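Local coordinates for hypoxanthine phosphoribosyltransferase (Bacillus anthracis, PDB 4QYI) that catalyses the transfer of a phosphoribosyl group from phosphoribosyl pyrophosphate to hypoxanthine or guanine, a magnesium-dependent step of purine salvage, at the interface of chains A and B. Sequence-based numbering; all coordinates share one arbitrary frame. Chains: chain A, Hypoxanthine phosphoribosyltransferase; chain B, Hypoxanthine phosphoribosyltransferase.

The three contacts form a continuous seam along the face where chains A and B meet. Contacts 2 and 3 lie about 8 Å apart between the centres of their C-alpha atoms and share A:Phe48, A:Ala52 and B:Phe48; contacts 1 and 3 are about 9 Å apart and share A:Ile55, and contacts 1 and 2 are about 15 Å apart. Helix 48-55 and strand 62-71 recur throughout, and near-twofold symmetry makes the phenylalanine pocket of contact 2 reappear in contact 3 with the chains exchanged. Contact 1 continues the seam to the loop at 166-168, consistent with a dimer held mainly by apolar packing, with polar contacts at that loop.

Contact 1: the interface of chains A and B. Residues chain A 55-56, 58, 60, 62; chain B 166, 168.
A:Ile55 closes helix 48-55 and B:Asn168 sits in a loop (phi -86°, psi 0°); the carbonyl end of the helix and the loop that leads from it to strand 62-71 lie against this loop of chain B. The backbone O of A:Ile55 is 3.4 Å from CB of B:Asn168. B:Asn168 is the residue that enters chain A, with 82 Å² of its surface hidden there. Its CG lies between its own backbone N and carbonyl carbon (chi1 63°), which carries the amide in between A:Ile55 and A:Val62. The amide nitrogen ND2 points to the loop carbonyls: it makes a weak, bent hydrogen bond to the backbone O of A:Ile58 at 3.0 Å and a longer, also weak one to the backbone O of A:Asn60 at 3.5 Å. Together these two weak bonds to main-chain acceptors may help orient the amide. Apolar packing completes the grip. The methylene CB of B:Asn168 lies against CB of A:Ile55 at 3.8 Å, and CG1 and CD1 of the same isoleucine run past it. From the strand, CB of A:Val62 meets the amide carbon CG of B:Asn168 at 3.8 Å, the valine coming at a slant to the asparagine side chain. The methyl CG2 of A:Val62 lies 3.7 Å from ND2 of B:Asn168.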
loop_
_atom_site.group_PDB
_atom_site.type_symbol
_atom_site.label_atom_id
_atom_site.label_comp_id
_atom_site.label_asym_id
_atom_site.label_seq_id
_atom_site.Cartn_x
_atom_site.Cartn_y
_atom_site.Cartn_z
ATOM N N ILE A 55 4.262 -9.637 -2.037
ATOM C CA ILE A 55 3.277 -10.632 -1.606
ATOM C C ILE A 55 2.618 -11.411 -2.732
ATOM O O ILE A 55 2.212 -12.568 -2.536
ATOM C CB ILE A 55 2.216 -10.053 -0.651
ATOM C CG1 ILE A 55 1.272 -9.089 -1.376
ATOM C CG2 ILE A 55 2.913 -9.411 0.551
ATOM C CD1 ILE A 55 0.177 -8.559 -0.473
ATOM N N ARG A 56 2.540 -10.808 -3.908
ATOM C CA ARG A 56 1.938 -11.467 -5.056
ATOM C C ARG A 56 2.779 -12.624 -5.613
ATOM O O ARG A 56 2.287 -13.405 -6.409
ATOM C CB ARG A 56 1.563 -10.457 -6.140
ATOM C CG ARG A 56 0.300 -9.703 -5.775
ATOM C CD ARG A 56 -0.129 -8.754 -6.860
ATOM N NE ARG A 56 0.714 -7.577 -6.877
ATOM C CZ ARG A 56 0.564 -6.546 -7.697
ATOM N NH1 ARG A 56 -0.397 -6.560 -8.623
ATOM N NH2 ARG A 56 1.387 -5.509 -7.597
ATOM N N ILE A 58 4.467 -14.544 -3.289
ATOM C CA ILE A 58 4.507 -15.507 -2.190
ATOM C C ILE A 58 3.261 -16.372 -2.263
ATOM O O ILE A 58 2.134 -15.877 -2.196
ATOM C CB ILE A 58 4.613 -14.803 -0.825
ATOM C CG1 ILE A 58 5.952 -14.071 -0.746
ATOM C CG2 ILE A 58 4.506 -15.815 0.306
ATOM C CD1 ILE A 58 6.064 -13.132 0.442
ATOM N N ASN A 60 2.535 -18.905 -0.067
ATOM C CA ASN A 60 2.025 -19.241 1.255
ATOM C C ASN A 60 0.789 -18.396 1.567
ATOM O O ASN A 60 0.542 -17.362 0.919
ATOM C CB ASN A 60 3.041 -18.904 2.354
ATOM C CG ASN A 60 4.377 -19.603 2.182
ATOM O OD1 ASN A 60 5.040 -19.435 1.163
ATOM N ND2 ASN A 60 4.824 -20.313 3.219
ATOM N N VAL A 62 -0.871 -15.635 3.169
ATOM C CA VAL A 62 -0.353 -14.401 3.719
ATOM C C VAL A 62 -1.438 -13.492 4.286
ATOM O O VAL A 62 -2.479 -13.292 3.669
ATOM C CB VAL A 62 0.420 -13.622 2.625
ATOM C CG1 VAL A 62 0.765 -12.214 3.073
ATOM C CG2 VAL A 62 1.695 -14.362 2.205
ATOM N N TYR B 166 -6.111 -13.917 1.796
ATOM C CA TYR B 166 -6.142 -13.850 0.328
ATOM C C TYR B 166 -5.843 -12.517 -0.358
ATOM O O TYR B 166 -5.989 -12.416 -1.565
ATOM C CB TYR B 166 -7.453 -14.408 -0.217
ATOM C CG TYR B 166 -7.719 -15.855 0.151
ATOM C CD1 TYR B 166 -6.856 -16.865 -0.259
ATOM C CD2 TYR B 166 -8.882 -16.223 0.833
ATOM C CE1 TYR B 166 -7.122 -18.195 0.047
ATOM C CE2 TYR B 166 -9.164 -17.550 1.136
ATOM C CZ TYR B 166 -8.284 -18.536 0.745
ATOM O OH TYR B 166 -8.591 -19.858 1.034
ATOM N N ASN B 168 -3.099 -11.384 -1.055
ATOM C CA ASN B 168 -1.943 -11.527 -1.914
ATOM C C ASN B 168 -2.159 -12.241 -3.247
ATOM O O ASN B 168 -1.205 -12.423 -3.984
ATOM C CB ASN B 168 -0.845 -12.259 -1.182
ATOM C CG ASN B 168 -1.237 -13.665 -0.816
ATOM O OD1 ASN B 168 -2.353 -13.914 -0.376
ATOM N ND2 ASN B 168 -0.300 -14.583 -0.946
#

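Contact 2: the interface of chains A and B. Residues chain A 48-49, 52; chain B 48-49, 52, 55, 64, 66.
Aromatic packing comes first: the ring of A:Phe48 receives the edge of B:Phe66, whose CZ stands 3.7 Å above the ring plane and over its centre. The planes are 83° apart, an edge-to-face pair with centroids at 5.2 Å. The opposite face of A:Phe48 is covered within its own chain by CG2 of A:Val49, near the rim, so the ring is clasped between a neighbour on its own helix and a strand residue of the partner. Aliphatic contacts meet the far end of the same ring. Its CZ touches the methyl CD1 of B:Ile55 and CD1 of B:Ile64, each at 3.9 Å, the first from helix 48-55 and the second from strand 62-71; both side chains come toward the ring from the opposite direction. With CG of A:Phe48 between the backbone N and the carbonyl carbon (chi1 90°), the ring reaches over the boundary into this pocket. Helix-to-helix packing makes up the third kind. CE2 of A:Phe48 rests on CA of B:Ala52 at 3.8 Å, and in return CE2 of B:Phe48 lies 3.8 Å from CA of A:Ala52. The backbone O of A:Phe48 lies at the edge of the B:Phe48 ring, in its plane, 4.0 Å from CD2. The CB methyls of A:Ala52 and B:Ala52 meet at 3.9 Å, which probably allows the two helices to approach closely. By filling a partner pocket with a phenylalanine, the site probably helps hold the two phosphoribosyltransferase subunits together as a dimer.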
loop_
_atom_site.group_PDB
_atom_site.type_symbol
_atom_site.label_atom_id
_atom_site.label_comp_id
_atom_site.label_asym_id
_atom_site.label_seq_id
_atom_site.Cartn_x
_atom_site.Cartn_y
_atom_site.Cartn_z
ATOM N N PHE A 48 4.824 0.453 0.559
ATOM C CA PHE A 48 3.575 -0.108 -0.000
ATOM C C PHE A 48 3.675 -0.687 -1.398
ATOM O O PHE A 48 3.002 -1.670 -1.674
ATOM C CB PHE A 48 2.361 0.840 0.113
ATOM C CG PHE A 48 2.148 1.775 -1.049
ATOM C CD1 PHE A 48 2.880 2.945 -1.188
ATOM C CD2 PHE A 48 1.157 1.499 -1.989
ATOM C CE1 PHE A 48 2.660 3.798 -2.254
ATOM C CE2 PHE A 48 0.927 2.354 -3.049
ATOM C CZ PHE A 48 1.673 3.511 -3.172
ATOM N N VAL A 49 4.523 -0.128 -2.253
ATOM C CA VAL A 49 4.658 -0.643 -3.621
ATOM C C VAL A 49 5.419 -1.957 -3.580
ATOM O O VAL A 49 5.006 -2.946 -4.155
ATOM C CB VAL A 49 5.344 0.373 -4.553
ATOM C CG1 VAL A 49 5.564 -0.235 -5.918
ATOM C CG2 VAL A 49 4.512 1.646 -4.662
ATOM N N ALA A 52 3.182 -4.666 -2.132
ATOM C CA ALA A 52 2.182 -5.115 -3.086
ATOM C C ALA A 52 2.814 -6.117 -4.069
ATOM O O ALA A 52 2.230 -7.149 -4.352
ATOM C CB ALA A 52 1.586 -3.931 -3.844
ATOM N N PHE B 48 -4.822 -0.996 -1.698
ATOM C CA PHE B 48 -3.373 -0.716 -1.826
ATOM C C PHE B 48 -2.678 -1.363 -3.017
ATOM O O PHE B 48 -1.766 -0.769 -3.563
ATOM C CB PHE B 48 -2.597 -0.957 -0.530
ATOM C CG PHE B 48 -2.061 -2.340 -0.353
ATOM C CD1 PHE B 48 -2.873 -3.372 0.092
ATOM C CD2 PHE B 48 -0.720 -2.600 -0.573
ATOM C CE1 PHE B 48 -2.365 -4.651 0.277
ATOM C CE2 PHE B 48 -0.207 -3.882 -0.391
ATOM C CZ PHE B 48 -1.028 -4.906 0.031
ATOM N N VAL B 49 -3.120 -2.541 -3.427
ATOM C CA VAL B 49 -2.502 -3.217 -4.569
ATOM C C VAL B 49 -2.893 -2.497 -5.857
ATOM O O VAL B 49 -2.059 -2.180 -6.692
ATOM C CB VAL B 49 -2.888 -4.689 -4.630
ATOM C CG1 VAL B 49 -2.310 -5.334 -5.872
ATOM C CG2 VAL B 49 -2.394 -5.409 -3.374
ATOM N N ALA B 52 -1.078 0.824 -6.048
ATOM C CA ALA B 52 0.323 0.646 -6.415
ATOM C C ALA B 52 0.462 0.445 -7.936
ATOM O O ALA B 52 1.328 1.043 -8.550
ATOM C CB ALA B 52 0.937 -0.536 -5.665
ATOM N N ILE B 55 -0.944 3.899 -10.117
ATOM C CA ILE B 55 -0.092 5.085 -10.141
ATOM C C ILE B 55 1.170 4.933 -10.976
ATOM O O ILE B 55 1.672 5.920 -11.525
ATOM C CB ILE B 55 0.229 5.620 -8.741
ATOM C CG1 ILE B 55 1.164 4.682 -7.974
ATOM C CG2 ILE B 55 -1.072 5.889 -7.995
ATOM C CD1 ILE B 55 1.572 5.228 -6.625
ATOM N N ILE B 64 0.575 10.618 -3.343
ATOM C CA ILE B 64 -0.368 9.620 -2.847
ATOM C C ILE B 64 -0.440 9.642 -1.338
ATOM O O ILE B 64 0.544 9.952 -0.665
ATOM C CB ILE B 64 -0.110 8.207 -3.405
ATOM C CG1 ILE B 64 -1.212 7.248 -2.901
ATOM C CG2 ILE B 64 1.250 7.690 -2.992
ATOM C CD1 ILE B 64 -1.321 5.958 -3.675
ATOM N N PHE B 66 -3.093 8.038 2.157
ATOM C CA PHE B 66 -4.046 7.034 2.547
ATOM C C PHE B 66 -5.028 7.526 3.580
ATOM O O PHE B 66 -4.746 8.442 4.341
ATOM C CB PHE B 66 -3.293 5.844 3.119
ATOM C CG PHE B 66 -2.315 5.246 2.166
ATOM C CD1 PHE B 66 -2.754 4.375 1.185
ATOM C CD2 PHE B 66 -0.971 5.542 2.246
ATOM C CE1 PHE B 66 -1.867 3.812 0.299
ATOM C CE2 PHE B 66 -0.073 4.983 1.364
ATOM C CZ PHE B 66 -0.523 4.113 0.389
#

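Contact 3: the interface of chains A and B. Residues chain A 48, 51-52, 55, 64, 66; chain B 48, 167.
Water 1 bridges A:Ile64 and B:Arg167 in this interface of the phosphoribosyltransferase family, lying 2.8 Å from the guanidinium nitrogen NE of B:Arg167. On the other chain it is 3.2 Å from the backbone N of A:Ile64 and 3.1 Å from the backbone O of the same residue. The water sits at the guanidinium edge, in its plane, and links both main-chain groups of a strand residue to the partner's loop. Next to the water, the aliphatic part of the arginine packs: CD of B:Arg167 meets the methyl CG2 of A:Ile64 at 3.7 Å, the two side chains crossing at about a right angle. The arginine chain is extended from CG to NE (chi3 -169°), which carries NE past the isoleucine to the water. A:Ile64 has a second task on its other branch, where CD1 touches CZ of B:Phe48 at 3.9 Å. CD1 of A:Ile55 reaches that same CZ from helix 48-55. Over one face of the B:Phe48 ring stands A:Phe66, its plane turned 83° from it in an edge-to-face pair, and its CZ, above the ring centre, is 3.8 Å from CG of B:Phe48.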
loop_
_atom_site.group_PDB
_atom_site.type_symbol
_atom_site.label_atom_id
_atom_site.label_comp_id
_atom_site.label_asym_id
_atom_site.label_seq_id
_atom_site.Cartn_x
_atom_site.Cartn_y
_atom_site.Cartn_z
ATOM N N PHE A 48 4.824 0.453 0.559
ATOM C CA PHE A 48 3.575 -0.108 -0.000
ATOM C C PHE A 48 3.675 -0.687 -1.398
ATOM O O PHE A 48 3.002 -1.670 -1.674
ATOM C CB PHE A 48 2.361 0.840 0.113
ATOM C CG PHE A 48 2.148 1.775 -1.049
ATOM C CD1 PHE A 48 2.880 2.945 -1.188
ATOM C CD2 PHE A 48 1.157 1.499 -1.989
ATOM C CE1 PHE A 48 2.660 3.798 -2.254
ATOM C CE2 PHE A 48 0.927 2.354 -3.049
ATOM C CZ PHE A 48 1.673 3.511 -3.172
ATOM N N ALA A 51 5.686 -3.956 -1.105
ATOM C CA ALA A 51 4.861 -4.961 -0.427
ATOM C C ALA A 51 3.840 -5.535 -1.368
ATOM O O ALA A 51 3.650 -6.747 -1.391
ATOM C CB ALA A 51 4.174 -4.389 0.802
ATOM N N ALA A 52 3.182 -4.666 -2.132
ATOM C CA ALA A 52 2.182 -5.115 -3.086
ATOM C C ALA A 52 2.814 -6.117 -4.069
ATOM O O ALA A 52 2.230 -7.149 -4.352
ATOM C CB ALA A 52 1.586 -3.931 -3.844
ATOM N N ILE A 55 4.262 -9.637 -2.037
ATOM C CA ILE A 55 3.277 -10.632 -1.606
ATOM C C ILE A 55 2.618 -11.411 -2.732
ATOM O O ILE A 55 2.212 -12.568 -2.536
ATOM C CB ILE A 55 2.216 -10.053 -0.651
ATOM C CG1 ILE A 55 1.272 -9.089 -1.376
ATOM C CG2 ILE A 55 2.913 -9.411 0.551
ATOM C CD1 ILE A 55 0.177 -8.559 -0.473
ATOM N N ILE A 64 -1.739 -9.543 5.560
ATOM C CA ILE A 64 -0.926 -8.330 5.547
ATOM C C ILE A 64 -1.553 -7.252 6.421
ATOM O O ILE A 64 -2.756 -7.156 6.523
ATOM C CB ILE A 64 -0.565 -7.827 4.124
ATOM C CG1 ILE A 64 0.375 -6.608 4.209
ATOM C CG2 ILE A 64 -1.802 -7.466 3.342
ATOM C CD1 ILE A 64 1.112 -6.297 2.922
ATOM N N PHE A 66 -0.459 -3.064 8.242
ATOM C CA PHE A 66 0.415 -1.921 8.144
ATOM C C PHE A 66 0.696 -1.263 9.489
ATOM O O PHE A 66 -0.112 -1.321 10.417
ATOM C CB PHE A 66 -0.231 -0.877 7.240
ATOM C CG PHE A 66 -0.513 -1.363 5.863
ATOM C CD1 PHE A 66 0.503 -1.398 4.921
ATOM C CD2 PHE A 66 -1.775 -1.783 5.503
ATOM C CE1 PHE A 66 0.271 -1.855 3.647
ATOM C CE2 PHE A 66 -2.021 -2.246 4.216
ATOM C CZ PHE A 66 -0.996 -2.284 3.292
ATOM N N PHE B 48 -4.822 -0.996 -1.698
ATOM C CA PHE B 48 -3.373 -0.716 -1.826
ATOM C C PHE B 48 -2.678 -1.363 -3.017
ATOM O O PHE B 48 -1.766 -0.769 -3.563
ATOM C CB PHE B 48 -2.597 -0.957 -0.530
ATOM C CG PHE B 48 -2.061 -2.340 -0.353
ATOM C CD1 PHE B 48 -2.873 -3.372 0.092
ATOM C CD2 PHE B 48 -0.720 -2.600 -0.573
ATOM C CE1 PHE B 48 -2.365 -4.651 0.277
ATOM C CE2 PHE B 48 -0.207 -3.882 -0.391
ATOM C CZ PHE B 48 -1.028 -4.906 0.031
ATOM N N ARG B 167 -5.387 -11.514 0.379
ATOM C CA ARG B 167 -5.073 -10.238 -0.244
ATOM C C ARG B 167 -3.920 -10.352 -1.210
ATOM O O ARG B 167 -3.787 -9.529 -2.110
ATOM C CB ARG B 167 -4.687 -9.181 0.781
ATOM C CG ARG B 167 -5.769 -8.793 1.760
ATOM C CD ARG B 167 -5.358 -7.524 2.492
ATOM N NE ARG B 167 -6.212 -7.214 3.617
ATOM C CZ ARG B 167 -7.324 -6.489 3.573
ATOM N NH1 ARG B 167 -7.785 -5.995 2.436
ATOM N NH2 ARG B 167 -7.996 -6.271 4.696
HETATM O O HOH W 1 -4.882 -8.993 5.261
#